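Local structure of acyl-CoA dehydrogenase (Mycobacterium thermoresistibile, 3PFD) at residues 97-102 with 215-220; 49-54 with 170-175; 264-269 with 368-373. The protein probably catalyses the oxidation of 2,3-saturated acyl-CoA thioesters to 2,3-dehydroacyl-CoA, using a bound flavin adenine dinucleotide cofactor. All coordinates share one frame; numbering follows the deposited sequence.

Contact 1 of 3, residues 97-102 with 215-220; sequences ASLIPA and LGIKGS
Leu99, Ile217 and Ser220 meet without a ring, amide or guanidinium group, so this contact has no stacked faces or ring edges. It is methyl against methyl and methyl against hydroxyl. One branch of Leu99 does the touching. Its CD1 lies 3.7 Å from CD1 of Ile217. The same Leu99 CD1 is 3.6 Å from OG and 3.8 Å from CB of Ser220. These are van der Waals contacts, since a methyl has no proton to offer in a normal hydrogen bond. CG2 of Ile217 sits a little farther back, 4.2 Å from Leu99 CD1. The side chains of Leu99 and Ile217 cross at about a right angle, with the CD1 methyls nearest.

The loop brings Ile217 and Ser220 together through a type I beta turn. Ser220 N donates to Ile217 O over 3.0 Å to close it. Both residues then point toward helix 95-114. Ile217 has positive phi, and its CG1 lies between the backbone N and the carbonyl carbon (chi1 54°). On the loop side, Ile217 N is hydrogen-bonded to Asp369 OD1, and Lys214 NZ bonds the carbonyl oxygens of both Ile217 and Ser220. Helix 95-114 is kinked here: Ile100 N bonds Ala97 O, three residues back, Pro101 has no N-H, and Ala102 N returns to the usual pattern with Ser98 O.

All three touching residues are buried. Ile217 also touches the bound flavin cofactor and packs on Tyr357 of the second subunit. The contact therefore joins a helix of the N-terminal domain to a loop of the middle beta domain beside the cofactor. This is the domain junction at the flavin site of the acyl-CoA dehydrogenase fold.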
loop_
_atom_site.group_PDB
_atom_site.type_symbol
_atom_site.label_atom_id
_atom_site.label_comp_id
_atom_site.label_asym_id
_atom_site.label_seq_id
_atom_site.Cartn_x
_atom_site.Cartn_y
_atom_site.Cartn_z
ATOM N N ALA C 97 -4.502 1.145 -29.809
ATOM C CA ALA C 97 -4.298 0.126 -30.830
ATOM C C ALA C 97 -4.600 -1.281 -30.321
ATOM O O ALA C 97 -5.192 -2.090 -31.055
ATOM C CB ALA C 97 -2.857 0.215 -31.399
ATOM N N SER C 98 -4.176 -1.580 -29.079
ATOM C CA SER C 98 -4.421 -2.892 -28.464
ATOM C C SER C 98 -5.913 -3.248 -28.405
ATOM O O SER C 98 -6.283 -4.423 -28.378
ATOM C CB SER C 98 -3.776 -3.006 -27.052
ATOM O OG SER C 98 -4.551 -2.318 -26.070
ATOM N N LEU C 99 -6.766 -2.225 -28.421
ATOM C CA LEU C 99 -8.207 -2.453 -28.360
ATOM C C LEU C 99 -8.789 -2.990 -29.681
ATOM O O LEU C 99 -9.941 -3.431 -29.718
ATOM C CB LEU C 99 -8.922 -1.174 -27.897
ATOM C CG LEU C 99 -8.761 -0.842 -26.401
ATOM C CD1 LEU C 99 -9.153 0.606 -26.108
ATOM C CD2 LEU C 99 -9.613 -1.780 -25.566
ATOM N N ILE C 100 -8.006 -2.960 -30.756
ATOM C CA ILE C 100 -8.435 -3.593 -32.024
ATOM C C ILE C 100 -8.529 -5.109 -31.804
ATOM O O ILE C 100 -9.640 -5.689 -31.900
ATOM C CB ILE C 100 -7.483 -3.222 -33.207
ATOM C CG1 ILE C 100 -7.512 -1.708 -33.473
ATOM C CG2 ILE C 100 -7.797 -4.049 -34.478
ATOM C CD1 ILE C 100 -6.270 -1.215 -34.228
ATOM N N PRO C 101 -7.397 -5.765 -31.455
ATOM C CA PRO C 101 -7.588 -7.193 -31.162
ATOM C C PRO C 101 -8.411 -7.474 -29.904
ATOM O O PRO C 101 -9.118 -8.477 -29.872
ATOM C CB PRO C 101 -6.157 -7.724 -31.013
ATOM C CG PRO C 101 -5.333 -6.495 -30.580
ATOM C CD PRO C 101 -5.975 -5.372 -31.402
ATOM N N ALA C 102 -8.339 -6.612 -28.883
ATOM C CA ALA C 102 -9.026 -6.899 -27.602
ATOM C C ALA C 102 -10.531 -6.805 -27.777
ATOM O O ALA C 102 -11.276 -7.632 -27.235
ATOM C CB ALA C 102 -8.565 -5.956 -26.482
ATOM N N LEU C 215 -9.737 10.748 -20.546
ATOM C CA LEU C 215 -8.449 10.839 -19.875
ATOM C C LEU C 215 -7.334 10.201 -20.724
ATOM O O LEU C 215 -6.265 10.779 -20.912
ATOM C CB LEU C 215 -8.547 10.142 -18.502
ATOM C CG LEU C 215 -7.268 9.862 -17.723
ATOM C CD1 LEU C 215 -6.418 11.112 -17.593
ATOM C CD2 LEU C 215 -7.616 9.256 -16.303
ATOM N N GLY C 216 -7.601 9.001 -21.226
ATOM C CA GLY C 216 -6.614 8.244 -21.980
ATOM C C GLY C 216 -7.322 7.407 -23.021
ATOM O O GLY C 216 -8.489 7.668 -23.347
ATOM N N ILE C 217 -6.628 6.389 -23.540
ATOM C CA ILE C 217 -6.989 5.734 -24.805
ATOM C C ILE C 217 -7.724 6.733 -25.722
ATOM O O ILE C 217 -8.806 6.441 -26.281
ATOM C CB ILE C 217 -7.740 4.371 -24.626
ATOM C CG1 ILE C 217 -8.979 4.536 -23.731
ATOM C CG2 ILE C 217 -6.777 3.338 -24.044
ATOM C CD1 ILE C 217 -9.998 3.432 -23.860
ATOM N N LYS C 218 -7.132 7.925 -25.829
ATOM C CA LYS C 218 -7.772 9.044 -26.502
ATOM C C LYS C 218 -8.147 8.700 -27.953
ATOM O O LYS C 218 -9.192 9.108 -28.420
ATOM C CB LYS C 218 -6.890 10.282 -26.464
ATOM C CG LYS C 218 -6.816 10.949 -25.108
ATOM C CD LYS C 218 -6.447 12.384 -25.261
ATOM C CE LYS C 218 -6.342 13.036 -23.915
ATOM N NZ LYS C 218 -5.858 14.402 -24.098
ATOM N N GLY C 219 -7.316 7.921 -28.634
ATOM C CA GLY C 219 -7.600 7.541 -30.019
ATOM C C GLY C 219 -8.649 6.468 -30.245
ATOM O O GLY C 219 -9.109 6.292 -31.356
ATOM N N SER C 220 -9.005 5.719 -29.204
ATOM C CA SER C 220 -10.042 4.702 -29.328
ATOM C C SER C 220 -11.387 5.401 -29.325
ATOM O O SER C 220 -11.735 6.068 -28.325
ATOM C CB SER C 220 -9.969 3.678 -28.184
ATOM O OG SER C 220 -11.100 2.825 -28.222
#

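Contact 2 of 3, residues 49-54 with 170-175; sequences ARFPEE and ITNGGK. With FDA (dihydroflavine-adenine dinucleotide), chain B.
At the seam between the N-terminal helices and the flavin-binding beta domain, Phe51 packs against Lys175 and Asn172. CG of Lys175 lies over one face of the ring, 4.0 Å from its centroid, in a CH-pi contact. The lysine chain bends at its second torsion and runs past the phenyl group in the opposite direction. CD of Pro52 lies over the other face, offset toward the rim. At the edge, near the ring plane, Asn172 OD1 is 3.8 Å from Phe51 CE2. The amide is turned 76° from the ring. Phe51 reaches across because its CG is anti to the backbone N (chi1 -169°).

Two donors meet Phe51 O. Pro52 centres an inverse gamma turn in which Glu53 N donates to Phe51 O over 2.8 Å. Arg50 NH2 reaches the same Phe51 O at 3.2 Å, from the opposite face of the carbonyl plane. The Arg50 guanidinium also grips Glu54 end-on, NH1 and NH2 each taking one carboxylate oxygen. Arg50 NH1 also pairs with Glu44. Glu53 OE2 and Lys175 NZ are 5.4 Å apart, so any attraction between them is probably weak.

The other segment leads from this seam to the flavin. Ile170 to Gly173 form a type II beta turn, with Asn172 at positive phi. Thr171 N donates to FDA O4 over 3.0 Å, nearly straight at 169°. FDA N5, protonated in the reduced flavin, donates to Thr171 OG1 over 3.1 Å, on a more bent path. CD1 of Ile170 touches the pyrimidine end of the flavin. A backbone N-H on O4 and a threonine hydroxyl at N5 are characteristic of the flavin site of acyl-CoA dehydrogenases.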
loop_
_atom_site.group_PDB
_atom_site.type_symbol
_atom_site.label_atom_id
_atom_site.label_comp_id
_atom_site.label_asym_id
_atom_site.label_seq_id
_atom_site.Cartn_x
_atom_site.Cartn_y
_atom_site.Cartn_z
ATOM N N ALA C 49 -6.238 12.564 -30.689
ATOM C CA ALA C 49 -7.414 11.768 -30.329
ATOM C C ALA C 49 -8.023 11.172 -31.601
ATOM O O ALA C 49 -9.156 11.433 -31.932
ATOM C CB ALA C 49 -8.444 12.621 -29.578
ATOM N N ARG C 50 -7.241 10.399 -32.334
ATOM C CA ARG C 50 -7.666 9.928 -33.644
ATOM C C ARG C 50 -7.416 8.432 -33.743
ATOM O O ARG C 50 -6.456 7.926 -33.145
ATOM C CB ARG C 50 -6.941 10.706 -34.769
ATOM C CG ARG C 50 -5.411 10.586 -34.828
ATOM C CD ARG C 50 -4.961 9.666 -35.945
ATOM N NE ARG C 50 -3.549 9.821 -36.312
ATOM C CZ ARG C 50 -2.805 8.832 -36.819
ATOM N NH1 ARG C 50 -1.527 9.039 -37.126
ATOM N NH2 ARG C 50 -3.329 7.631 -37.017
ATOM N N PHE C 51 -8.276 7.738 -34.495
ATOM C CA PHE C 51 -8.145 6.293 -34.643
ATOM C C PHE C 51 -6.727 5.842 -35.043
ATOM O O PHE C 51 -6.136 6.418 -35.951
ATOM C CB PHE C 51 -9.148 5.754 -35.661
ATOM C CG PHE C 51 -9.244 4.252 -35.653
ATOM C CD1 PHE C 51 -8.630 3.498 -36.639
ATOM C CD2 PHE C 51 -9.899 3.587 -34.611
ATOM C CE1 PHE C 51 -8.690 2.107 -36.605
ATOM C CE2 PHE C 51 -9.984 2.194 -34.583
ATOM C CZ PHE C 51 -9.377 1.458 -35.571
ATOM N N PRO C 52 -6.185 4.789 -34.379
ATOM C CA PRO C 52 -4.885 4.258 -34.841
ATOM C C PRO C 52 -4.969 3.483 -36.179
ATOM O O PRO C 52 -4.825 2.246 -36.187
ATOM C CB PRO C 52 -4.434 3.348 -33.688
ATOM C CG PRO C 52 -5.726 2.908 -33.002
ATOM C CD PRO C 52 -6.735 4.045 -33.228
ATOM N N GLU C 53 -5.174 4.206 -37.291
ATOM C CA GLU C 53 -5.338 3.596 -38.632
ATOM C C GLU C 53 -4.137 2.816 -39.101
ATOM O O GLU C 53 -4.275 1.771 -39.720
ATOM C CB GLU C 53 -5.655 4.650 -39.708
ATOM C CG GLU C 53 -7.079 4.626 -40.248
ATOM C CD GLU C 53 -7.513 3.281 -40.835
ATOM O OE1 GLU C 53 -6.911 2.794 -41.820
ATOM O OE2 GLU C 53 -8.497 2.721 -40.320
ATOM N N GLU C 54 -2.956 3.366 -38.851
ATOM C CA GLU C 54 -1.707 2.683 -39.194
ATOM C C GLU C 54 -1.547 1.339 -38.466
ATOM O O GLU C 54 -1.185 0.328 -39.088
ATOM C CB GLU C 54 -0.514 3.580 -38.894
ATOM C CG GLU C 54 -0.534 4.911 -39.604
ATOM C CD GLU C 54 -1.171 6.024 -38.787
ATOM O OE1 GLU C 54 -1.827 5.759 -37.755
ATOM O OE2 GLU C 54 -1.041 7.191 -39.198
ATOM N N ILE C 170 -19.255 2.711 -26.181
ATOM C CA ILE C 170 -18.960 1.615 -27.112
ATOM C C ILE C 170 -17.619 1.826 -27.806
ATOM O O ILE C 170 -17.463 2.692 -28.673
ATOM C CB ILE C 170 -20.117 1.366 -28.139
ATOM C CG1 ILE C 170 -21.463 1.135 -27.427
ATOM C CG2 ILE C 170 -19.759 0.215 -29.123
ATOM C CD1 ILE C 170 -21.419 0.154 -26.183
ATOM N N THR C 171 -16.648 1.014 -27.407
ATOM C CA THR C 171 -15.288 1.077 -27.939
ATOM C C THR C 171 -15.332 0.696 -29.418
ATOM O O THR C 171 -15.987 -0.282 -29.782
ATOM C CB THR C 171 -14.398 0.087 -27.185
ATOM O OG1 THR C 171 -14.277 0.515 -25.837
ATOM C CG2 THR C 171 -13.018 -0.016 -27.788
ATOM N N ASN C 172 -14.615 1.466 -30.241
ATOM C CA ASN C 172 -14.537 1.282 -31.711
ATOM C C ASN C 172 -15.850 1.547 -32.454
ATOM O O ASN C 172 -15.961 1.268 -33.655
ATOM C CB ASN C 172 -13.852 -0.044 -32.122
ATOM C CG ASN C 172 -12.365 -0.138 -31.628
ATOM O OD1 ASN C 172 -11.670 0.885 -31.452
ATOM N ND2 ASN C 172 -11.896 -1.374 -31.379
ATOM N N GLY C 173 -16.824 2.113 -31.734
ATOM C CA GLY C 173 -18.057 2.621 -32.344
ATOM C C GLY C 173 -17.706 3.481 -33.549
ATOM O O GLY C 173 -16.778 4.294 -33.493
ATOM N N GLY C 174 -18.394 3.262 -34.662
ATOM C CA GLY C 174 -18.146 4.041 -35.889
ATOM C C GLY C 174 -17.041 3.486 -36.783
ATOM O O GLY C 174 -16.902 3.896 -37.941
ATOM N N LYS C 175 -16.232 2.574 -36.243
ATOM C CA LYS C 175 -15.207 1.909 -37.036
ATOM C C LYS C 175 -15.616 0.444 -37.286
ATOM O O LYS C 175 -15.195 -0.165 -38.271
ATOM C CB LYS C 175 -13.836 1.977 -36.344
ATOM C CG LYS C 175 -13.208 3.384 -36.255
ATOM C CD LYS C 175 -12.830 3.949 -37.626
ATOM C CE LYS C 175 -12.794 5.470 -37.593
ATOM N NZ LYS C 175 -12.507 6.047 -38.939
HETATM P PA FDA B . -21.073 2.770 -12.224
HETATM O O1A FDA B . -21.631 1.378 -12.338
HETATM O O2A FDA B . -21.986 3.951 -12.000
HETATM O O5B FDA B . -19.974 2.737 -11.046
HETATM C C5B FDA B . -19.613 3.892 -10.281
HETATM C C4B FDA B . -18.759 3.449 -9.084
HETATM O O4B FDA B . -19.539 2.661 -8.178
HETATM C C3B FDA B . -17.590 2.560 -9.513
HETATM O O3B FDA B . -16.495 2.820 -8.623
HETATM C C2B FDA B . -18.109 1.154 -9.265
HETATM O O2B FDA B . -17.062 0.208 -9.024
HETATM C C1B FDA B . -18.956 1.371 -8.032
HETATM N N9A FDA B . -19.967 0.312 -7.839
HETATM C C8A FDA B . -21.056 0.097 -8.598
HETATM N N7A FDA B . -21.747 -0.958 -8.098
HETATM C C5A FDA B . -21.077 -1.415 -7.011
HETATM C C6A FDA B . -21.304 -2.469 -6.110
HETATM N N6A FDA B . -22.393 -3.285 -6.258
HETATM N N1A FDA B . -20.421 -2.664 -5.093
HETATM C C2A FDA B . -19.345 -1.855 -4.975
HETATM N N3A FDA B . -19.097 -0.828 -5.819
HETATM C C4A FDA B . -19.947 -0.597 -6.852
HETATM N N1 FDA B . -19.309 -0.930 -22.285
HETATM C C2 FDA B . -19.770 -1.563 -23.407
HETATM O O2 FDA B . -20.935 -2.042 -23.459
HETATM N N3 FDA B . -18.973 -1.676 -24.491
HETATM C C4 FDA B . -17.717 -1.176 -24.482
HETATM O O4 FDA B . -17.043 -1.303 -25.519
HETATM C C4X FDA B . -17.202 -0.539 -23.334
HETATM N N5 FDA B . -15.999 0.069 -23.342
HETATM C C5X FDA B . -15.744 1.096 -22.513
HETATM C C6 FDA B . -14.764 2.051 -22.820
HETATM C C7 FDA B . -14.573 3.160 -21.975
HETATM C C7M FDA B . -13.510 4.188 -22.299
HETATM C C8 FDA B . -15.323 3.297 -20.816
HETATM C C8M FDA B . -15.129 4.473 -19.875
HETATM C C9 FDA B . -16.280 2.349 -20.509
HETATM C C9A FDA B . -16.504 1.259 -21.357
HETATM N N10 FDA B . -17.640 0.442 -21.168
HETATM C C10 FDA B . -18.033 -0.421 -22.226
HETATM C "C1'" FDA B . -18.523 0.664 -20.022
HETATM C "C2'" FDA B . -17.931 0.101 -18.723
HETATM O "O2'" FDA B . -17.958 -1.343 -18.663
HETATM C "C3'" FDA B . -18.655 0.757 -17.566
HETATM O "O3'" FDA B . -18.141 2.105 -17.424
HETATM C "C4'" FDA B . -18.473 -0.019 -16.247
HETATM O "O4'" FDA B . -19.198 -1.251 -16.291
HETATM C "C5'" FDA B . -18.949 0.778 -15.040
HETATM O "O5'" FDA B . -20.244 1.331 -15.310
HETATM P P FDA B . -20.486 2.900 -15.048
HETATM O O1P FDA B . -19.453 3.662 -15.841
HETATM O O2P FDA B . -21.953 3.199 -15.246
HETATM O O3P FDA B . -20.090 3.084 -13.496
#

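Contact 3 of 3, residues 264-269 with 368-373; sequences VGIAQG and RDAKIT. With FDA (dihydroflavine-adenine dinucleotide), chain B.
Ile266 holds CG1 anti to its carbonyl carbon (chi1 -58°), and the chain runs on extended, carrying CD1 out to helix 363-373. Thr373 answers with its methyl. At chi1 67° its OG1 lies between the backbone N and the carbonyl carbon, while CG2 points to the isoleucine. The two side chains meet tip to tip, with Ile266 CD1 3.9 Å from Thr373 CG2. The same Ile266 CD1 lies 4.1 Å from Ala370 CA. Beside it, Ile266 CG2 is 4.3 Å from Ala370 CB.

The hydroxyl of Thr373 turns back along the chain to donate to Ala370 O over 2.7 Å, in the carbonyl plane. That oxygen also accepts from Thr373 N. The buried hydroxyl is thus satisfied locally, and the methyl can serve the apolar contact.

The axes of 264-269 and 368-373 run roughly antiparallel, at 155°, with a closest approach of 10.0 Å. Thr345 of helix 326-352 packs on both Ile266 and Ala370. The end of the Ile372 side chain leads to the flavin, with CD1 3.6 Å from FDA C8M. This is antiparallel helix packing of the C-terminal helical domain, behind the dimethylbenzene end of the flavin.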
loop_
_atom_site.group_PDB
_atom_site.type_symbol
_atom_site.label_atom_id
_atom_site.label_comp_id
_atom_site.label_asym_id
_atom_site.label_seq_id
_atom_site.Cartn_x
_atom_site.Cartn_y
_atom_site.Cartn_z
ATOM N N VAL C 264 -0.873 -5.555 -18.329
ATOM C CA VAL C 264 0.505 -6.080 -18.202
ATOM C C VAL C 264 1.386 -5.383 -19.261
ATOM O O VAL C 264 2.468 -4.899 -18.948
ATOM C CB VAL C 264 0.561 -7.649 -18.331
ATOM C CG1 VAL C 264 2.025 -8.173 -18.508
ATOM C CG2 VAL C 264 -0.061 -8.349 -17.103
ATOM N N GLY C 265 0.900 -5.329 -20.512
ATOM C CA GLY C 265 1.640 -4.687 -21.619
ATOM C C GLY C 265 1.956 -3.222 -21.353
ATOM O O GLY C 265 3.125 -2.795 -21.457
ATOM N N ILE C 266 0.947 -2.449 -20.969
ATOM C CA ILE C 266 1.176 -1.032 -20.646
ATOM C C ILE C 266 2.269 -0.913 -19.594
ATOM O O ILE C 266 3.225 -0.148 -19.765
ATOM C CB ILE C 266 -0.087 -0.326 -20.102
ATOM C CG1 ILE C 266 -1.245 -0.400 -21.108
ATOM C CG2 ILE C 266 0.228 1.142 -19.761
ATOM C CD1 ILE C 266 -2.602 -0.096 -20.460
ATOM N N ALA C 267 2.119 -1.663 -18.495
ATOM C CA ALA C 267 3.064 -1.599 -17.394
ATOM C C ALA C 267 4.499 -1.944 -17.854
ATOM O O ALA C 267 5.471 -1.295 -17.443
ATOM C CB ALA C 267 2.612 -2.555 -16.293
ATOM N N GLN C 268 4.608 -2.972 -18.693
ATOM C CA GLN C 268 5.885 -3.447 -19.236
ATOM C C GLN C 268 6.579 -2.337 -20.029
ATOM O O GLN C 268 7.790 -2.102 -19.859
ATOM C CB GLN C 268 5.685 -4.677 -20.143
ATOM C CG GLN C 268 7.026 -5.228 -20.689
ATOM C CD GLN C 268 7.895 -5.827 -19.564
ATOM O OE1 GLN C 268 7.431 -6.671 -18.822
ATOM N NE2 GLN C 268 9.152 -5.402 -19.466
ATOM N N GLY C 269 5.798 -1.641 -20.860
ATOM C CA GLY C 269 6.306 -0.565 -21.686
ATOM C C GLY C 269 6.755 0.604 -20.828
ATOM O O GLY C 269 7.795 1.223 -21.120
ATOM N N ARG C 368 -2.112 7.669 -18.083
ATOM C CA ARG C 368 -3.487 8.013 -18.443
ATOM C C ARG C 368 -4.263 6.793 -18.986
ATOM O O ARG C 368 -5.395 6.544 -18.559
ATOM C CB ARG C 368 -3.518 9.181 -19.427
ATOM C CG ARG C 368 -3.039 10.510 -18.794
ATOM C CD ARG C 368 -3.228 11.681 -19.750
ATOM N NE ARG C 368 -2.214 11.745 -20.799
ATOM C CZ ARG C 368 -2.410 11.448 -22.086
ATOM N NH1 ARG C 368 -3.599 10.977 -22.510
ATOM N NH2 ARG C 368 -1.396 11.581 -22.943
ATOM N N ASP C 369 -3.632 6.030 -19.881
ATOM C CA ASP C 369 -4.205 4.787 -20.413
ATOM C C ASP C 369 -4.405 3.718 -19.338
ATOM O O ASP C 369 -5.389 2.989 -19.372
ATOM C CB ASP C 369 -3.296 4.182 -21.509
ATOM C CG ASP C 369 -3.168 5.076 -22.745
ATOM O OD1 ASP C 369 -3.941 6.084 -22.884
ATOM O OD2 ASP C 369 -2.278 4.755 -23.579
ATOM N N ALA C 370 -3.441 3.569 -18.430
ATOM C CA ALA C 370 -3.525 2.485 -17.451
ATOM C C ALA C 370 -4.810 2.581 -16.630
ATOM O O ALA C 370 -5.384 1.545 -16.268
ATOM C CB ALA C 370 -2.293 2.467 -16.523
ATOM N N LYS C 371 -5.251 3.808 -16.349
ATOM C CA LYS C 371 -6.435 4.044 -15.527
ATOM C C LYS C 371 -7.703 3.357 -16.039
ATOM O O LYS C 371 -8.504 2.905 -15.233
ATOM C CB LYS C 371 -6.706 5.550 -15.338
ATOM C CG LYS C 371 -7.948 5.858 -14.455
ATOM C CD LYS C 371 -7.710 5.447 -12.967
ATOM C CE LYS C 371 -9.030 4.995 -12.287
ATOM N NZ LYS C 371 -8.726 4.306 -10.996
ATOM N N ILE C 372 -7.889 3.281 -17.363
ATOM C CA ILE C 372 -9.093 2.641 -17.909
ATOM C C ILE C 372 -9.167 1.154 -17.575
ATOM O O ILE C 372 -10.266 0.609 -17.470
ATOM C CB ILE C 372 -9.279 2.848 -19.466
ATOM C CG1 ILE C 372 -10.688 2.445 -19.931
ATOM C CG2 ILE C 372 -8.265 2.024 -20.247
ATOM C CD1 ILE C 372 -11.865 3.218 -19.242
ATOM N N THR C 373 -8.018 0.495 -17.418
ATOM C CA THR C 373 -8.014 -0.951 -17.222
ATOM C C THR C 373 -8.677 -1.377 -15.901
ATOM O O THR C 373 -9.169 -2.502 -15.793
ATOM C CB THR C 373 -6.605 -1.579 -17.377
ATOM O OG1 THR C 373 -5.767 -1.119 -16.317
ATOM C CG2 THR C 373 -5.976 -1.167 -18.725
HETATM P PA FDA B . -21.073 2.770 -12.224
HETATM O O1A FDA B . -21.631 1.378 -12.338
HETATM O O2A FDA B . -21.986 3.951 -12.000
HETATM O O5B FDA B . -19.974 2.737 -11.046
HETATM C C5B FDA B . -19.613 3.892 -10.281
HETATM C C4B FDA B . -18.759 3.449 -9.084
HETATM O O4B FDA B . -19.539 2.661 -8.178
HETATM C C3B FDA B . -17.590 2.560 -9.513
HETATM O O3B FDA B . -16.495 2.820 -8.623
HETATM C C2B FDA B . -18.109 1.154 -9.265
HETATM O O2B FDA B . -17.062 0.208 -9.024
HETATM C C1B FDA B . -18.956 1.371 -8.032
HETATM N N9A FDA B . -19.967 0.312 -7.839
HETATM C C8A FDA B . -21.056 0.097 -8.598
HETATM N N7A FDA B . -21.747 -0.958 -8.098
HETATM C C5A FDA B . -21.077 -1.415 -7.011
HETATM C C6A FDA B . -21.304 -2.469 -6.110
HETATM N N6A FDA B . -22.393 -3.285 -6.258
HETATM N N1A FDA B . -20.421 -2.664 -5.093
HETATM C C2A FDA B . -19.345 -1.855 -4.975
HETATM N N3A FDA B . -19.097 -0.828 -5.819
HETATM C C4A FDA B . -19.947 -0.597 -6.852
HETATM N N1 FDA B . -19.309 -0.930 -22.285
HETATM C C2 FDA B . -19.770 -1.563 -23.407
HETATM O O2 FDA B . -20.935 -2.042 -23.459
HETATM N N3 FDA B . -18.973 -1.676 -24.491
HETATM C C4 FDA B . -17.717 -1.176 -24.482
HETATM O O4 FDA B . -17.043 -1.303 -25.519
HETATM C C4X FDA B . -17.202 -0.539 -23.334
HETATM N N5 FDA B . -15.999 0.069 -23.342
HETATM C C5X FDA B . -15.744 1.096 -22.513
HETATM C C6 FDA B . -14.764 2.051 -22.820
HETATM C C7 FDA B . -14.573 3.160 -21.975
HETATM C C7M FDA B . -13.510 4.188 -22.299
HETATM C C8 FDA B . -15.323 3.297 -20.816
HETATM C C8M FDA B . -15.129 4.473 -19.875
HETATM C C9 FDA B . -16.280 2.349 -20.509
HETATM C C9A FDA B . -16.504 1.259 -21.357
HETATM N N10 FDA B . -17.640 0.442 -21.168
HETATM C C10 FDA B . -18.033 -0.421 -22.226
HETATM C "C1'" FDA B . -18.523 0.664 -20.022
HETATM C "C2'" FDA B . -17.931 0.101 -18.723
HETATM O "O2'" FDA B . -17.958 -1.343 -18.663
HETATM C "C3'" FDA B . -18.655 0.757 -17.566
HETATM O "O3'" FDA B . -18.141 2.105 -17.424
HETATM C "C4'" FDA B . -18.473 -0.019 -16.247
HETATM O "O4'" FDA B . -19.198 -1.251 -16.291
HETATM C "C5'" FDA B . -18.949 0.778 -15.040
HETATM O "O5'" FDA B . -20.244 1.331 -15.310
HETATM P P FDA B . -20.486 2.900 -15.048
HETATM O O1P FDA B . -19.453 3.662 -15.841
HETATM O O2P FDA B . -21.953 3.199 -15.246
HETATM O O3P FDA B . -20.090 3.084 -13.496
#

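Contacts 1 and 3 are buried, whereas contact 2 is only partly so and ends in exposed Lys175. Contacts 1 and 2 bridge the same pair of domains, N-terminal helices and middle beta domain, and they touch directly, as where Ser220 OG packs on Thr171 CG2. Contact 3 stays within the C-terminal domain. Contacts 1 and 3 also meet, through Leu215 O and Arg368 NH1, and both border the second subunit. Contacts 1 and 3 are mainly aliphatic, with one hydroxyl beside the methyls of contact 1; contact 2 sets a ring against an exposed lysine chain and a buried amide. All three lead to the flavin: contact 2 hydrogen-bonds it, while contacts 1 and 3 each touch it with an isoleucine.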